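Local coordinates for protein PTS system glucose-specific EIIA component (Mycoplasma capricolum, PDB 2GPR) that takes a phosphoryl group from phospho-HPr onto a histidine and hands it to the EIIB domain during glucose uptake by the sugar phosphotransferase system, at residues A[8-13]-A[49-54]; A[15-20]-A[141-146]; A[137-142]-A[149-154]. One frame throughout, in Å; residues are numbered along the deposited sequence.

Contact 1. Residues A[8-13]-A[49-54]; sequences LKVLAP and APVSGK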
loop_
_atom_site.group_PDB
_atom_site.type_symbol
_atom_site.label_atom_id
_atom_site.label_comp_id
_atom_site.label_asym_id
_atom_site.label_seq_id
_atom_site.Cartn_x
_atom_site.Cartn_y
_atom_site.Cartn_z
ATOM N N LEU A 8 10.619 -0.256 -11.258
ATOM C CA LEU A 8 9.242 -0.339 -10.886
ATOM C C LEU A 8 8.804 0.955 -10.249
ATOM O O LEU A 8 9.359 1.424 -9.291
ATOM C CB LEU A 8 8.866 -1.548 -10.020
ATOM C CG LEU A 8 7.367 -1.498 -9.640
ATOM C CD1 LEU A 8 6.576 -2.574 -10.336
ATOM C CD2 LEU A 8 7.164 -1.519 -8.138
ATOM N N LYS A 9 7.834 1.561 -10.816
ATOM C CA LYS A 9 7.348 2.804 -10.272
ATOM C C LYS A 9 6.192 2.557 -9.327
ATOM O O LYS A 9 5.233 1.863 -9.673
ATOM C CB LYS A 9 6.886 3.688 -11.398
ATOM C CG LYS A 9 7.977 4.617 -11.867
ATOM C CD LYS A 9 7.577 5.359 -13.166
ATOM C CE LYS A 9 6.047 5.477 -13.262
ATOM N NZ LYS A 9 5.569 6.145 -14.497
ATOM N N VAL A 10 6.252 3.111 -8.111
ATOM C CA VAL A 10 5.143 2.900 -7.220
ATOM C C VAL A 10 4.345 4.160 -7.033
ATOM O O VAL A 10 4.946 5.160 -6.828
ATOM C CB VAL A 10 5.386 1.966 -5.996
ATOM C CG1 VAL A 10 6.589 1.039 -6.150
ATOM C CG2 VAL A 10 5.316 2.598 -4.622
ATOM N N LEU A 11 3.002 4.142 -7.208
ATOM C CA LEU A 11 2.172 5.364 -7.038
ATOM C C LEU A 11 1.581 5.537 -5.622
ATOM O O LEU A 11 1.580 4.641 -4.772
ATOM C CB LEU A 11 1.031 5.550 -8.095
ATOM C CG LEU A 11 1.326 5.168 -9.549
ATOM C CD1 LEU A 11 0.155 5.530 -10.438
ATOM C CD2 LEU A 11 2.596 5.805 -10.097
ATOM N N ALA A 12 1.047 6.695 -5.349
ATOM C CA ALA A 12 0.379 6.879 -4.102
ATOM C C ALA A 12 -1.080 6.435 -4.281
ATOM O O ALA A 12 -1.731 6.870 -5.217
ATOM C CB ALA A 12 0.448 8.333 -3.736
ATOM N N PRO A 13 -1.576 5.509 -3.428
ATOM C CA PRO A 13 -2.956 4.969 -3.474
ATOM C C PRO A 13 -4.058 5.902 -2.912
ATOM O O PRO A 13 -5.254 5.726 -3.142
ATOM C CB PRO A 13 -2.924 3.731 -2.619
ATOM C CG PRO A 13 -1.647 3.783 -1.806
ATOM C CD PRO A 13 -0.700 4.684 -2.551
ATOM N N ALA A 49 -4.630 1.091 -6.405
ATOM C CA ALA A 49 -3.490 0.280 -6.619
ATOM C C ALA A 49 -2.215 1.118 -6.932
ATOM O O ALA A 49 -2.176 1.986 -7.818
ATOM C CB ALA A 49 -3.804 -0.713 -7.733
ATOM N N PRO A 50 -1.142 0.789 -6.241
ATOM C CA PRO A 50 0.172 1.425 -6.391
ATOM C C PRO A 50 0.939 0.982 -7.616
ATOM O O PRO A 50 1.837 1.656 -8.063
ATOM C CB PRO A 50 0.960 0.990 -5.166
ATOM C CG PRO A 50 0.028 0.137 -4.266
ATOM C CD PRO A 50 -1.335 0.121 -4.918
ATOM N N VAL A 51 0.611 -0.200 -8.108
ATOM C CA VAL A 51 1.196 -0.813 -9.298
ATOM C C VAL A 51 0.178 -1.721 -9.986
ATOM O O VAL A 51 -0.991 -1.919 -9.561
ATOM C CB VAL A 51 2.463 -1.610 -9.008
ATOM C CG1 VAL A 51 3.504 -0.755 -8.301
ATOM C CG2 VAL A 51 2.085 -2.820 -8.147
ATOM N N SER A 52 0.618 -2.300 -11.060
ATOM C CA SER A 52 -0.216 -3.231 -11.745
ATOM C C SER A 52 0.250 -4.638 -11.445
ATOM O O SER A 52 1.443 -4.904 -11.340
ATOM C CB SER A 52 -0.238 -2.934 -13.199
ATOM O OG SER A 52 -0.513 -1.558 -13.312
ATOM N N GLY A 53 -0.700 -5.539 -11.244
ATOM C CA GLY A 53 -0.363 -6.929 -10.934
ATOM C C GLY A 53 -1.601 -7.684 -10.556
ATOM O O GLY A 53 -2.701 -7.242 -10.891
ATOM N N LYS A 54 -1.421 -8.793 -9.860
ATOM C CA LYS A 54 -2.515 -9.633 -9.407
ATOM C C LYS A 54 -2.777 -9.496 -7.930
ATOM O O LYS A 54 -1.857 -9.567 -7.087
ATOM C CB LYS A 54 -2.188 -11.069 -9.657
ATOM C CG LYS A 54 -3.359 -11.803 -10.243
ATOM C CD LYS A 54 -3.408 -13.229 -9.776
ATOM C CE LYS A 54 -2.128 -13.978 -10.041
ATOM N NZ LYS A 54 -2.350 -15.411 -9.804
#
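Leu11 and Pro50 are joined by one backbone hydrogen bond, and beside it Val51 packs against Leu8 and Val10; this mostly apolar contact fastens the strand 8-11 to the bend that leads from strand 46-48 into strand 53-57. Leu11 N donates to Pro50 O over 2.9 Å with an N-H...O angle of 174°, and the donor lies in the carbonyl plane on a lone pair, so the bond is well made although it stands alone. Leu11 CG lies 3.8 Å from Pro50 O, while Pro50 CB rests 3.7 Å from Leu11 O. A proline fits this bend, since its ring restrains phi and is a compact apolar group in a buried place.

EIIA domains of this family are antiparallel beta-sandwiches, and here strand 8-11, paired on its other flank with strand 149-153, is tied to the inward-lying bend at 49-51. Pro50 and Val51 also touch Ile75 of strand 74-78, and the side chain of Pro50 is about 10 Å from that of His78, the residue probably phosphorylated.

The branch that does the work is Val51 CG1, turned beside its own backbone N (chi1 -56°). It reaches Leu8 CD2 at 3.7 Å, the two side chains crossing at about a right angle, and Val10 CB at 4.0 Å, where the valines lie side by side and point the same way. The same methyl sits 3.4 Å from Lys9 O. A compact, beta-branched valine suits this buried spot, one methyl serving both Leu8 and Val10. In Leu8, chi1 of 178° sets CG anti to the backbone N and 4.2 Å from Val51 CG1; the methyl CD2 makes the closer contact.

Contact 2. Residues A[15-20]-A[141-146]; sequences DGTIIT and MGEVKQ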
loop_
_atom_site.group_PDB
_atom_site.type_symbol
_atom_site.label_atom_id
_atom_site.label_comp_id
_atom_site.label_asym_id
_atom_site.label_seq_id
_atom_site.Cartn_x
_atom_site.Cartn_y
_atom_site.Cartn_z
ATOM N N ASP A 15 -4.582 10.264 -1.166
ATOM C CA ASP A 15 -3.958 11.520 -1.001
ATOM C C ASP A 15 -3.394 11.511 0.406
ATOM O O ASP A 15 -3.871 10.755 1.232
ATOM C CB ASP A 15 -4.960 12.685 -1.273
ATOM C CG ASP A 15 -5.190 13.031 -2.751
ATOM O OD1 ASP A 15 -4.576 12.245 -3.632
ATOM O OD2 ASP A 15 -5.857 13.998 -3.092
ATOM N N GLY A 16 -2.340 12.290 0.676
ATOM C CA GLY A 16 -1.749 12.346 2.025
ATOM C C GLY A 16 -0.236 12.531 2.013
ATOM O O GLY A 16 0.348 12.969 1.021
ATOM N N THR A 17 0.396 12.172 3.132
ATOM C CA THR A 17 1.819 12.307 3.256
ATOM C C THR A 17 2.517 10.977 3.316
ATOM O O THR A 17 2.213 10.143 4.157
ATOM C CB THR A 17 2.121 12.981 4.594
ATOM O OG1 THR A 17 1.168 13.975 4.825
ATOM C CG2 THR A 17 3.550 13.523 4.662
ATOM N N ILE A 18 3.533 10.811 2.511
ATOM C CA ILE A 18 4.339 9.645 2.643
ATOM C C ILE A 18 5.211 9.913 3.865
ATOM O O ILE A 18 5.708 11.021 4.031
ATOM C CB ILE A 18 5.154 9.361 1.390
ATOM C CG1 ILE A 18 4.194 9.136 0.200
ATOM C CG2 ILE A 18 6.072 8.143 1.595
ATOM C CD1 ILE A 18 3.209 7.968 0.417
ATOM N N ILE A 19 5.261 8.964 4.782
ATOM C CA ILE A 19 6.046 9.054 5.992
ATOM C C ILE A 19 6.859 7.775 5.969
ATOM O O ILE A 19 6.623 6.960 5.089
ATOM C CB ILE A 19 5.137 9.131 7.244
ATOM C CG1 ILE A 19 4.372 7.811 7.457
ATOM C CG2 ILE A 19 4.088 10.220 7.086
ATOM C CD1 ILE A 19 3.001 8.047 8.063
ATOM N N THR A 20 7.774 7.578 6.924
ATOM C CA THR A 20 8.617 6.380 6.978
ATOM C C THR A 20 7.996 5.314 7.830
ATOM O O THR A 20 7.018 5.581 8.536
ATOM C CB THR A 20 10.067 6.670 7.458
ATOM O OG1 THR A 20 10.075 7.292 8.743
ATOM C CG2 THR A 20 10.822 7.542 6.459
ATOM N N MET A 141 9.077 11.746 -0.521
ATOM C CA MET A 141 8.454 11.986 0.752
ATOM C C MET A 141 7.612 13.238 0.777
ATOM O O MET A 141 7.551 13.990 -0.169
ATOM C CB MET A 141 9.519 12.053 1.833
ATOM C CG MET A 141 10.186 10.718 2.043
ATOM S SD MET A 141 9.519 9.896 3.468
ATOM C CE MET A 141 9.589 11.312 4.587
ATOM N N GLY A 142 6.922 13.466 1.859
ATOM C CA GLY A 142 6.155 14.659 1.916
ATOM C C GLY A 142 4.741 14.473 1.432
ATOM O O GLY A 142 4.242 13.359 1.384
ATOM N N GLU A 143 4.109 15.638 1.120
ATOM C CA GLU A 143 2.735 15.784 0.683
ATOM C C GLU A 143 2.570 15.340 -0.798
ATOM O O GLU A 143 3.331 15.759 -1.692
ATOM C CB GLU A 143 2.280 17.227 0.963
ATOM C CG GLU A 143 0.868 17.365 1.582
ATOM C CD GLU A 143 0.718 16.883 3.023
ATOM O OE1 GLU A 143 1.414 16.011 3.518
ATOM O OE2 GLU A 143 -0.273 17.481 3.673
ATOM N N VAL A 144 1.613 14.404 -1.050
ATOM C CA VAL A 144 1.400 13.809 -2.375
ATOM C C VAL A 144 -0.044 13.710 -2.781
ATOM O O VAL A 144 -0.970 13.805 -2.006
ATOM C CB VAL A 144 1.985 12.373 -2.512
ATOM C CG1 VAL A 144 3.493 12.329 -2.309
ATOM C CG2 VAL A 144 1.309 11.410 -1.547
ATOM N N LYS A 145 -0.202 13.441 -4.046
ATOM C CA LYS A 145 -1.478 13.223 -4.616
ATOM C C LYS A 145 -1.554 11.812 -5.099
ATOM O O LYS A 145 -0.568 11.247 -5.629
ATOM C CB LYS A 145 -1.734 14.188 -5.734
ATOM C CG LYS A 145 -1.804 15.599 -5.198
ATOM C CD LYS A 145 -3.231 16.031 -4.896
ATOM C CE LYS A 145 -3.836 16.956 -5.976
ATOM N NZ LYS A 145 -4.852 17.910 -5.473
ATOM N N GLN A 146 -2.723 11.230 -4.900
ATOM C CA GLN A 146 -2.955 9.860 -5.332
ATOM C C GLN A 146 -2.611 9.699 -6.817
ATOM O O GLN A 146 -3.160 10.419 -7.662
ATOM C CB GLN A 146 -4.432 9.465 -5.094
ATOM C CG GLN A 146 -4.764 8.072 -5.606
ATOM C CD GLN A 146 -5.268 8.091 -7.008
ATOM O OE1 GLN A 146 -4.826 7.301 -7.895
ATOM N NE2 GLN A 146 -6.262 8.967 -7.199
#
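Gly16, Thr17 and Ile18 run antiparallel to Val144, Glu143 and Gly142, the end-to-end directions of the two segments lying 151° apart. Gly16 with Val144 and Ile18 with Gly142 are hydrogen-bonded pairs, and Thr17 with Glu143 between them is a non-hydrogen-bonded pair. One bond of each hydrogen-bonded pair is firm: Val144 N to Gly16 O at 2.8 Å and Ile18 N to Gly142 O at 2.9 Å. Their return bonds, from Gly16 N and Gly142 N, are weak. Both glycines adopt backbone angles at which a CB would press on the carbonyl O of the preceding residue, which explains the residue type. At Glu143 the chain turns a corner.

Ile18 and Val144 point to the buried face and cross at about a right angle, with Ile18 CG1 4.1 Å from Val144 CG2; Ile18 also packs on Phe38 and Ile40, and both side chains touch Val150. Nearby, the unbranched, bent chain of the exposed Met141 brings SD within 4.0 Å of Thr20 CG2.

Thr17 and Glu143 share the other face. Thr17 OG1 donates to Glu143 OE1, and Asp15 OD1 accepts from Gln146 N, although both bonds are modelled very short and their exact lengths are doubtful. Asp15 CG, set beside its own backbone N by a chi1 of -81°, lies 3.7 Å from Gln146 N, and OD1 is the oxygen that faces this N-H.

Glu143 OE2 forms a salt bridge with Lys43, just past strand 36-42, while the length of the threonine bond at OE1 remains uncertain. With the ammonium of Lys43 against it, the Glu143 carboxylate would be expected to stay ionised.

Contact 3. Residues A[137-142]-A[149-154]; sequences EIVKMG and VVAILK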
loop_
_atom_site.group_PDB
_atom_site.type_symbol
_atom_site.label_atom_id
_atom_site.label_comp_id
_atom_site.label_asym_id
_atom_site.label_seq_id
_atom_site.Cartn_x
_atom_site.Cartn_y
_atom_site.Cartn_z
ATOM N N GLU A 137 15.671 2.961 -5.055
ATOM C CA GLU A 137 16.649 4.067 -5.395
ATOM C C GLU A 137 16.024 5.337 -4.736
ATOM O O GLU A 137 16.635 5.951 -3.829
ATOM C CB GLU A 137 17.100 4.251 -6.988
ATOM C CG GLU A 137 18.640 4.567 -7.439
ATOM C CD GLU A 137 19.022 4.925 -8.981
ATOM O OE1 GLU A 137 18.399 5.850 -9.493
ATOM O OE2 GLU A 137 19.945 4.476 -9.657
ATOM N N ILE A 138 14.730 5.569 -4.975
ATOM C CA ILE A 138 14.112 6.768 -4.442
ATOM C C ILE A 138 12.706 6.633 -3.894
ATOM O O ILE A 138 11.811 6.123 -4.559
ATOM C CB ILE A 138 14.099 7.851 -5.544
ATOM C CG1 ILE A 138 15.404 7.864 -6.305
ATOM C CG2 ILE A 138 13.784 9.256 -5.034
ATOM C CD1 ILE A 138 15.318 7.046 -7.591
ATOM N N VAL A 139 12.491 7.190 -2.700
ATOM C CA VAL A 139 11.171 7.296 -2.173
ATOM C C VAL A 139 10.835 8.775 -2.034
ATOM O O VAL A 139 11.388 9.448 -1.200
ATOM C CB VAL A 139 10.877 6.615 -0.815
ATOM C CG1 VAL A 139 9.436 6.995 -0.399
ATOM C CG2 VAL A 139 11.008 5.104 -0.863
ATOM N N LYS A 140 9.898 9.270 -2.814
ATOM C CA LYS A 140 9.488 10.654 -2.687
ATOM C C LYS A 140 8.640 10.810 -1.426
ATOM O O LYS A 140 7.674 10.050 -1.227
ATOM C CB LYS A 140 8.851 11.200 -3.958
ATOM C CG LYS A 140 7.976 12.437 -3.742
ATOM C CD LYS A 140 6.771 12.505 -4.688
ATOM C CE LYS A 140 7.038 13.186 -6.041
ATOM N NZ LYS A 140 5.861 13.195 -6.964
ATOM N N MET A 141 9.077 11.746 -0.521
ATOM C CA MET A 141 8.454 11.986 0.752
ATOM C C MET A 141 7.612 13.238 0.777
ATOM O O MET A 141 7.551 13.990 -0.169
ATOM C CB MET A 141 9.519 12.053 1.833
ATOM C CG MET A 141 10.186 10.718 2.043
ATOM S SD MET A 141 9.519 9.896 3.468
ATOM C CE MET A 141 9.589 11.312 4.587
ATOM N N GLY A 142 6.922 13.466 1.859
ATOM C CA GLY A 142 6.155 14.659 1.916
ATOM C C GLY A 142 4.741 14.473 1.432
ATOM O O GLY A 142 4.242 13.359 1.384
ATOM N N VAL A 149 4.074 9.532 -8.562
ATOM C CA VAL A 149 5.154 8.626 -8.277
ATOM C C VAL A 149 5.703 8.931 -6.872
ATOM O O VAL A 149 5.788 10.075 -6.449
ATOM C CB VAL A 149 6.224 8.535 -9.351
ATOM C CG1 VAL A 149 7.413 7.757 -8.799
ATOM C CG2 VAL A 149 5.655 7.797 -10.535
ATOM N N VAL A 150 6.051 7.881 -6.143
ATOM C CA VAL A 150 6.444 7.927 -4.744
ATOM C C VAL A 150 7.680 7.036 -4.442
ATOM O O VAL A 150 8.287 7.115 -3.387
ATOM C CB VAL A 150 5.168 7.536 -3.939
ATOM C CG1 VAL A 150 5.405 6.657 -2.720
ATOM C CG2 VAL A 150 4.380 8.778 -3.555
ATOM N N ALA A 151 8.060 6.181 -5.375
ATOM C CA ALA A 151 9.209 5.318 -5.194
ATOM C C ALA A 151 9.509 4.527 -6.406
ATOM O O ALA A 151 8.683 4.241 -7.251
ATOM C CB ALA A 151 9.080 4.375 -4.028
ATOM N N ILE A 152 10.751 4.202 -6.472
ATOM C CA ILE A 152 11.344 3.440 -7.548
ATOM C C ILE A 152 12.006 2.275 -6.915
ATOM O O ILE A 152 12.731 2.468 -5.928
ATOM C CB ILE A 152 12.446 4.268 -8.253
ATOM C CG1 ILE A 152 11.870 5.530 -8.849
ATOM C CG2 ILE A 152 13.151 3.467 -9.331
ATOM C CD1 ILE A 152 10.936 5.248 -10.001
ATOM N N LEU A 153 11.641 1.089 -7.420
ATOM C CA LEU A 153 12.215 -0.222 -7.061
ATOM C C LEU A 153 12.939 -0.570 -8.336
ATOM O O LEU A 153 12.316 -0.856 -9.350
ATOM C CB LEU A 153 11.157 -1.288 -6.582
ATOM C CG LEU A 153 11.790 -2.572 -5.988
ATOM C CD1 LEU A 153 12.115 -2.438 -4.493
ATOM C CD2 LEU A 153 10.864 -3.766 -6.211
ATOM N N LYS A 154 14.219 -0.246 -8.354
ATOM C CA LYS A 154 15.010 -0.323 -9.561
ATOM C C LYS A 154 15.714 -1.640 -9.758
ATOM O O LYS A 154 16.435 -2.078 -8.839
ATOM C CB LYS A 154 15.929 0.905 -9.706
ATOM C CG LYS A 154 16.501 1.101 -11.109
ATOM C CD LYS A 154 17.152 2.475 -11.359
ATOM C CE LYS A 154 16.858 3.110 -12.754
ATOM N NZ LYS A 154 17.736 2.670 -13.884
ATOM O OXT LYS A 154 15.522 -2.208 -10.864
#
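Lys140 reaches the carbonyl of Val149 at the start of strand 149-153. Its CB points toward that strand and lies 4.1 Å from Val150 CA. CG is anti to the backbone N (chi1 159°), and bends at chi2 and chi3 put CD and CE beside the carbonyl oxygen. Lys140 CD is 3.2 Å from Val149 O. Lys140 CE is 3.4 Å from Val149 O. NZ ends the reach with a hydrogen bond to Val149 O of 3.2 Å, the donor lying in the carbonyl plane. A lysine suits this solvent-exposed position, its methylenes resting against backbone while the ammonium takes a carbonyl.

Lys140 N meanwhile donates to Val150 O at 2.8 Å from well above the carbonyl plane. Ile152 N also donates to Ile138 O, less certainly, because that oxygen is too close to a neighbour in the model. Further along, Ile138 CD1 lies 4.0 Å from Ile152 CG1 with the two chains side by side, and the single methyl of buried Ala151 meets Val139 CG2 at 3.8 Å. Glu137 and Lys154 also lie side by side, though their charged atoms stay apart.

Val139 and Ala151 form a single backbone bridge. On its other flank strand 149-153 pairs with strand 8-11, where Val150 and Ala151 both face Val10: a classic beta bulge in an antiparallel pair.

All three contacts are partly buried. Contact 1 is the most inward and relies mainly on methyl packing about one backbone bond, whereas contacts 2 and 3 sit further out and mix backbone pairing with charged or polar tips; contact 3 involves mainly exposed or partly exposed residues. Contacts 1 and 3 hold opposite flanks of the antiparallel pair formed by strands 8-11 and 149-153, whose strands probably hydrogen-bond between Val10 N and Ala151 O. Contacts 2 and 3 share Met141 and Gly142, so the chain passes from one to the other without a break. Ile18 and Val144 of contact 2 pack on Val150 of contact 3, and Val144 also touches Ala12, which lies in segment 8-13. Carboxylate chemistry is prominent in contact 2.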